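Local coordinates for penicillin-binding protein PbpB (Mycobacterium tuberculosis, PDB 6KGU) that synthesises cross-linked peptidoglycan from lipid intermediates during cell wall biogenesis and binds beta-lactam antibiotics such as aztreonam, at residues A[158-164]-A[187-193]; A[31-37]-A[121-127]. One frame throughout, in Å; residues are numbered along the deposited sequence.

From the N terminus, the chain runs through strand 21-22 into strand 28-36, and contact 2 pairs the latter with strand 122-127. The loop closed there is long, 83 residues between the segments, most of it (38-119) not modelled. The chain then passes through helices 150-154 and 156-160, and contact 1 joins the end of 156-160 and its exit to residues 187-193, closing a shorter loop of 22 residues, of which 167-183 are not modelled. The two loops follow in series, neither nesting nor crossing. Both contacts reach one mixed sheet, in which strand 21-22 separates 28-36 from 192-195; their centres lie 15 Å apart and their nearest atoms about 4 Å, without touching.

Contact 1. Residues A[158-164]-A[187-193]; sequences VLAGTDG and AVHGSTV
A helix end and an extended segment run side by side here, joined by three backbone hydrogen bonds and a small apolar cluster. Residues 158-160 are helical; Gly161 leaves with positive phi (65/-156) and Thr162 (-140/126) is extended, as is 187-193 throughout (phi -66 to -103, psi 104 to 160). The helix thus ends at a positive-phi glycine and passes into an isolated antiparallel bridge, packing away from the annotated sites. In this hydrogen-bonded pair (CA-CA 5.0 Å), Thr162 N donates to Val188 O and Val188 N to Thr162 O, both 2.9 Å. Ser191 N donates a hydrogen bond to Val158 O (3.0 Å). CA-H...O contacts run from Gly190 CA to Leu159 O and Gly161 CA to Val188 O (each 3.2 Å). A CB on Gly161 or Gly190 would collide with the facing backbone, so their 4.1 Å CA-CA approach depends on glycine. Val193 CG2 (chi1 t) lies 3.8 Å from Leu159 CD2 and 4.0 Å from Val158 CG1. Segment 14-20 bonds to both sides: Ala16 N with Asp163 OD1, Ala17 N with His189 ND1, and backbone Gly19-Leu159, Ala17-Gly190 and Gln14-Gly164. Residues 187-191 lead into strand 192-195, between strands 21-22 and 412-416 in the mixed sheet.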
loop_
_atom_site.group_PDB
_atom_site.type_symbol
_atom_site.label_atom_id
_atom_site.label_comp_id
_atom_site.label_asym_id
_atom_site.label_seq_id
_atom_site.Cartn_x
_atom_site.Cartn_y
_atom_site.Cartn_z
ATOM N N VAL A 158 22.647 -12.649 -8.259
ATOM C CA VAL A 158 21.880 -13.119 -9.412
ATOM C C VAL A 158 22.244 -12.322 -10.659
ATOM O O VAL A 158 22.398 -12.882 -11.753
ATOM C CB VAL A 158 20.367 -13.041 -9.115
ATOM C CG1 VAL A 158 19.564 -13.467 -10.324
ATOM C CG2 VAL A 158 20.012 -13.903 -7.908
ATOM N N LEU A 159 22.378 -11.001 -10.516
ATOM C CA LEU A 159 22.639 -10.136 -11.660
ATOM C C LEU A 159 24.104 -10.166 -12.100
ATOM O O LEU A 159 24.391 -10.015 -13.298
ATOM C CB LEU A 159 22.222 -8.696 -11.318
ATOM C CG LEU A 159 20.710 -8.439 -11.156
ATOM C CD1 LEU A 159 20.449 -7.119 -10.408
ATOM C CD2 LEU A 159 20.022 -8.438 -12.539
ATOM N N ALA A 160 25.035 -10.321 -11.157
ATOM C CA ALA A 160 26.457 -10.225 -11.484
ATOM C C ALA A 160 27.024 -11.512 -12.066
ATOM O O ALA A 160 28.011 -11.462 -12.810
ATOM C CB ALA A 160 27.270 -9.854 -10.245
ATOM N N GLY A 161 26.452 -12.661 -11.725
ATOM C CA GLY A 161 27.078 -13.907 -12.122
ATOM C C GLY A 161 28.441 -14.093 -11.458
ATOM O O GLY A 161 28.739 -13.531 -10.405
ATOM N N THR A 162 29.277 -14.909 -12.102
ATOM C CA THR A 162 30.595 -15.242 -11.574
ATOM C C THR A 162 31.598 -15.279 -12.712
ATOM O O THR A 162 31.376 -15.974 -13.705
ATOM C CB THR A 162 30.577 -16.586 -10.854
ATOM O OG1 THR A 162 29.530 -16.588 -9.879
ATOM C CG2 THR A 162 31.931 -16.862 -10.173
ATOM N N ASP A 163 32.688 -14.525 -12.571
ATOM C CA ASP A 163 33.714 -14.497 -13.605
ATOM C C ASP A 163 34.385 -15.861 -13.747
ATOM O O ASP A 163 34.710 -16.526 -12.757
ATOM C CB ASP A 163 34.778 -13.450 -13.288
ATOM C CG ASP A 163 34.209 -12.049 -13.195
ATOM O OD1 ASP A 163 33.195 -11.770 -13.861
ATOM O OD2 ASP A 163 34.779 -11.233 -12.448
ATOM N N GLY A 164 34.597 -16.265 -14.997
ATOM C CA GLY A 164 35.365 -17.451 -15.307
ATOM C C GLY A 164 36.848 -17.148 -15.377
ATOM O O GLY A 164 37.317 -16.085 -14.967
ATOM N N ALA A 187 32.692 -18.660 -17.576
ATOM C CA ALA A 187 31.995 -17.545 -16.958
ATOM C C ALA A 187 30.514 -17.874 -16.837
ATOM O O ALA A 187 29.900 -18.373 -17.784
ATOM C CB ALA A 187 32.191 -16.267 -17.772
ATOM N N VAL A 188 29.951 -17.628 -15.658
ATOM C CA VAL A 188 28.507 -17.691 -15.450
ATOM C C VAL A 188 27.997 -16.262 -15.619
ATOM O O VAL A 188 28.203 -15.415 -14.747
ATOM C CB VAL A 188 28.157 -18.266 -14.074
ATOM C CG1 VAL A 188 26.622 -18.355 -13.873
ATOM C CG2 VAL A 188 28.830 -19.632 -13.882
ATOM N N HIS A 189 27.381 -15.976 -16.764
ATOM C CA HIS A 189 26.844 -14.642 -16.986
ATOM C C HIS A 189 25.655 -14.396 -16.062
ATOM O O HIS A 189 24.999 -15.329 -15.588
ATOM C CB HIS A 189 26.447 -14.458 -18.450
ATOM C CG HIS A 189 27.609 -14.506 -19.393
ATOM N ND1 HIS A 189 28.613 -13.561 -19.381
ATOM C CD2 HIS A 189 27.948 -15.400 -20.354
ATOM C CE1 HIS A 189 29.517 -13.867 -20.296
ATOM N NE2 HIS A 189 29.136 -14.979 -20.901
ATOM N N GLY A 190 25.394 -13.118 -15.794
ATOM C CA GLY A 190 24.298 -12.766 -14.905
ATOM C C GLY A 190 22.944 -13.125 -15.497
ATOM O O GLY A 190 22.711 -12.997 -16.697
ATOM N N SER A 191 22.033 -13.557 -14.636
ATOM C CA SER A 191 20.682 -13.817 -15.107
ATOM C C SER A 191 19.878 -12.523 -15.142
ATOM O O SER A 191 20.225 -11.527 -14.496
ATOM C CB SER A 191 19.992 -14.845 -14.211
ATOM O OG SER A 191 20.680 -16.079 -14.254
ATOM N N THR A 192 18.798 -12.539 -15.918
ATOM C CA THR A 192 17.909 -11.393 -16.018
ATOM C C THR A 192 16.761 -11.528 -15.023
ATOM O O THR A 192 16.181 -12.604 -14.877
ATOM C CB THR A 192 17.373 -11.259 -17.445
ATOM O OG1 THR A 192 18.397 -10.685 -18.268
ATOM C CG2 THR A 192 16.142 -10.348 -17.490
ATOM N N VAL A 193 16.453 -10.431 -14.329
ATOM C CA VAL A 193 15.440 -10.398 -13.278
ATOM C C VAL A 193 14.174 -9.750 -13.840
ATOM O O VAL A 193 14.190 -8.581 -14.241
ATOM C CB VAL A 193 15.959 -9.646 -12.036
ATOM C CG1 VAL A 193 14.826 -9.336 -11.069
ATOM C CG2 VAL A 193 17.061 -10.458 -11.324
#

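Contact 2. Residues A[31-37]-A[121-127]; sequences FTIEARA and ERQDLRQ
Phe31 (chi1 p) lays one ring face over Gln127 CB, a CH-pi contact 3.8 Å from the ring centroid and 15° off its normal. Strand axes approach to 4.3 Å at 142°. Hydrogen-bonded pairs Phe31-Gln127, Ile33-Leu125 and Ala35-Gln123 alternate with non-hydrogen-bonded Thr32-Arg126, Glu34-Asp124 and Arg36-Arg122. Ile33 N to Leu125 O is 2.8 Å, Leu125 N to Ile33 O 2.7 Å; beyond the last bridge, Ala37 N bonds Glu121 O (2.5 Å). On the Phe31 face, Leu125 CD1 packs 3.5 Å from Ala35 CB. Opposite, a salt-bridge network joins Glu34 OE2-Arg122 NH2 (2.7 Å), Glu34 OE1-Arg36 NH1 (3.1 Å) and, out of the guanidinium plane, Asp124 OD1-Arg122 NH2 (3.3 Å); the acids offset Arg36 NH1 near Arg122 NE (4.2 Å). Arg126 NH1 donates to Thr32 OG1 (2.8 Å); its guanidinium also meets Glu152 and Gly19 O. Water accepts from Thr32 N (3.0 Å) and weakly Arg126 NH1 (3.3 Å). The strand angle and reciprocal N-H...O pairs identify an antiparallel ladder, 122-127 edging the mixed sheet, within the PBP dimerisation-domain family region.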
loop_
_atom_site.group_PDB
_atom_site.type_symbol
_atom_site.label_atom_id
_atom_site.label_comp_id
_atom_site.label_asym_id
_atom_site.label_seq_id
_atom_site.Cartn_x
_atom_site.Cartn_y
_atom_site.Cartn_z
ATOM N N PHE A 31 20.083 -2.217 -17.913
ATOM C CA PHE A 31 20.839 -3.158 -18.727
ATOM C C PHE A 31 22.227 -2.583 -18.961
ATOM O O PHE A 31 22.461 -1.381 -18.795
ATOM C CB PHE A 31 20.130 -3.458 -20.054
ATOM C CG PHE A 31 20.075 -2.294 -20.997
ATOM C CD1 PHE A 31 21.112 -2.059 -21.896
ATOM C CD2 PHE A 31 18.978 -1.447 -21.011
ATOM C CE1 PHE A 31 21.065 -0.987 -22.769
ATOM C CE2 PHE A 31 18.922 -0.370 -21.883
ATOM C CZ PHE A 31 19.964 -0.140 -22.767
ATOM N N THR A 32 23.150 -3.457 -19.357
ATOM C CA THR A 32 24.556 -3.102 -19.476
ATOM C C THR A 32 24.971 -3.037 -20.942
ATOM O O THR A 32 24.524 -3.843 -21.760
ATOM C CB THR A 32 25.413 -4.103 -18.703
ATOM O OG1 THR A 32 25.173 -3.936 -17.298
ATOM C CG2 THR A 32 26.904 -3.919 -18.995
ATOM N N ILE A 33 25.798 -2.050 -21.280
ATOM C CA ILE A 33 26.449 -1.985 -22.585
ATOM C C ILE A 33 27.958 -1.994 -22.376
ATOM O O ILE A 33 28.480 -1.478 -21.384
ATOM C CB ILE A 33 26.033 -0.748 -23.416
ATOM C CG1 ILE A 33 26.756 0.508 -22.893
ATOM C CG2 ILE A 33 24.537 -0.578 -23.408
ATOM C CD1 ILE A 33 26.248 1.844 -23.470
ATOM N N GLU A 34 28.661 -2.590 -23.331
ATOM C CA GLU A 34 30.116 -2.614 -23.281
ATOM C C GLU A 34 30.683 -1.310 -23.817
ATOM O O GLU A 34 30.244 -0.804 -24.851
ATOM C CB GLU A 34 30.664 -3.785 -24.092
ATOM C CG GLU A 34 30.897 -5.035 -23.283
ATOM C CD GLU A 34 31.778 -6.030 -24.016
ATOM O OE1 GLU A 34 32.767 -5.600 -24.660
ATOM O OE2 GLU A 34 31.487 -7.242 -23.937
ATOM N N ALA A 35 31.657 -0.761 -23.104
ATOM C CA ALA A 35 32.389 0.398 -23.591
ATOM C C ALA A 35 33.862 0.205 -23.252
ATOM O O ALA A 35 34.295 -0.887 -22.863
ATOM C CB ALA A 35 31.831 1.698 -23.001
ATOM N N ARG A 36 34.639 1.279 -23.390
ATOM C CA ARG A 36 36.072 1.214 -23.159
ATOM C C ARG A 36 36.542 2.449 -22.406
ATOM O O ARG A 36 35.936 3.519 -22.493
ATOM C CB ARG A 36 36.846 1.070 -24.476
ATOM C CG ARG A 36 37.297 -0.355 -24.762
ATOM C CD ARG A 36 36.190 -1.176 -25.399
ATOM N NE ARG A 36 36.258 -2.580 -25.004
ATOM C CZ ARG A 36 35.573 -3.551 -25.598
ATOM N NH1 ARG A 36 35.693 -4.805 -25.176
ATOM N NH2 ARG A 36 34.775 -3.268 -26.621
ATOM N N ALA A 37 37.631 2.281 -21.659
ATOM C CA ALA A 37 38.261 3.379 -20.932
ATOM C C ALA A 37 39.630 3.702 -21.524
ATOM O O ALA A 37 40.251 2.857 -22.171
ATOM C CB ALA A 37 38.391 3.039 -19.467
ATOM N N GLU A 121 40.912 -1.411 -19.721
ATOM C CA GLU A 121 40.373 -0.799 -20.930
ATOM C C GLU A 121 38.890 -1.102 -21.131
ATOM O O GLU A 121 38.103 -0.191 -21.406
ATOM C CB GLU A 121 41.178 -1.230 -22.156
ATOM C CG GLU A 121 40.719 -0.516 -23.410
ATOM C CD GLU A 121 41.765 -0.481 -24.495
ATOM O OE1 GLU A 121 42.048 -1.551 -25.074
ATOM O OE2 GLU A 121 42.304 0.619 -24.764
ATOM N N ARG A 122 38.484 -2.366 -21.034
ATOM C CA ARG A 122 37.064 -2.671 -21.148
ATOM C C ARG A 122 36.314 -2.112 -19.946
ATOM O O ARG A 122 36.784 -2.190 -18.808
ATOM C CB ARG A 122 36.824 -4.175 -21.261
ATOM C CG ARG A 122 35.353 -4.530 -21.485
ATOM C CD ARG A 122 35.140 -6.028 -21.555
ATOM N NE ARG A 122 33.743 -6.391 -21.785
ATOM C CZ ARG A 122 33.012 -7.116 -20.943
ATOM N NH1 ARG A 122 33.549 -7.547 -19.813
ATOM N NH2 ARG A 122 31.751 -7.413 -21.228
ATOM N N GLN A 123 35.144 -1.532 -20.208
ATOM C CA GLN A 123 34.367 -0.873 -19.165
ATOM C C GLN A 123 32.892 -1.033 -19.495
ATOM O O GLN A 123 32.432 -0.529 -20.521
ATOM C CB GLN A 123 34.746 0.604 -19.068
ATOM C CG GLN A 123 34.131 1.353 -17.903
ATOM C CD GLN A 123 34.296 2.857 -18.040
ATOM O OE1 GLN A 123 34.363 3.385 -19.150
ATOM N NE2 GLN A 123 34.373 3.551 -16.914
ATOM N N ASP A 124 32.161 -1.734 -18.635
ATOM C CA ASP A 124 30.738 -1.969 -18.837
ATOM C C ASP A 124 29.937 -0.814 -18.252
ATOM O O ASP A 124 30.165 -0.416 -17.107
ATOM C CB ASP A 124 30.330 -3.288 -18.185
ATOM C CG ASP A 124 30.693 -4.493 -19.033
ATOM O OD1 ASP A 124 31.506 -4.345 -19.970
ATOM O OD2 ASP A 124 30.167 -5.591 -18.762
ATOM N N LEU A 125 29.008 -0.273 -19.040
ATOM C CA LEU A 125 28.198 0.877 -18.645
ATOM C C LEU A 125 26.772 0.430 -18.353
ATOM O O LEU A 125 26.103 -0.130 -19.227
ATOM C CB LEU A 125 28.188 1.942 -19.738
ATOM C CG LEU A 125 29.540 2.408 -20.269
ATOM C CD1 LEU A 125 29.327 3.485 -21.324
ATOM C CD2 LEU A 125 30.399 2.910 -19.122
ATOM N N ARG A 126 26.303 0.695 -17.138
ATOM C CA ARG A 126 24.924 0.401 -16.774
ATOM C C ARG A 126 24.007 1.489 -17.327
ATOM O O ARG A 126 24.303 2.681 -17.203
ATOM C CB ARG A 126 24.790 0.302 -15.254
ATOM C CG ARG A 126 23.541 -0.431 -14.791
ATOM C CD ARG A 126 23.551 -1.883 -15.288
ATOM N NE ARG A 126 22.593 -2.721 -14.567
ATOM C CZ ARG A 126 22.176 -3.914 -14.976
ATOM N NH1 ARG A 126 22.636 -4.418 -16.117
ATOM N NH2 ARG A 126 21.288 -4.594 -14.247
ATOM N N GLN A 127 22.910 1.078 -17.956
ATOM C CA GLN A 127 21.960 1.987 -18.588
ATOM C C GLN A 127 20.631 1.937 -17.852
ATOM O O GLN A 127 20.123 0.849 -17.571
ATOM C CB GLN A 127 21.737 1.606 -20.055
ATOM C CG GLN A 127 23.016 1.519 -20.856
ATOM C CD GLN A 127 23.704 2.854 -20.958
ATOM O OE1 GLN A 127 24.791 3.045 -20.435
ATOM N NE2 GLN A 127 23.063 3.792 -21.624
HETATM O O HOH W 1 22.354 -6.294 -18.848
#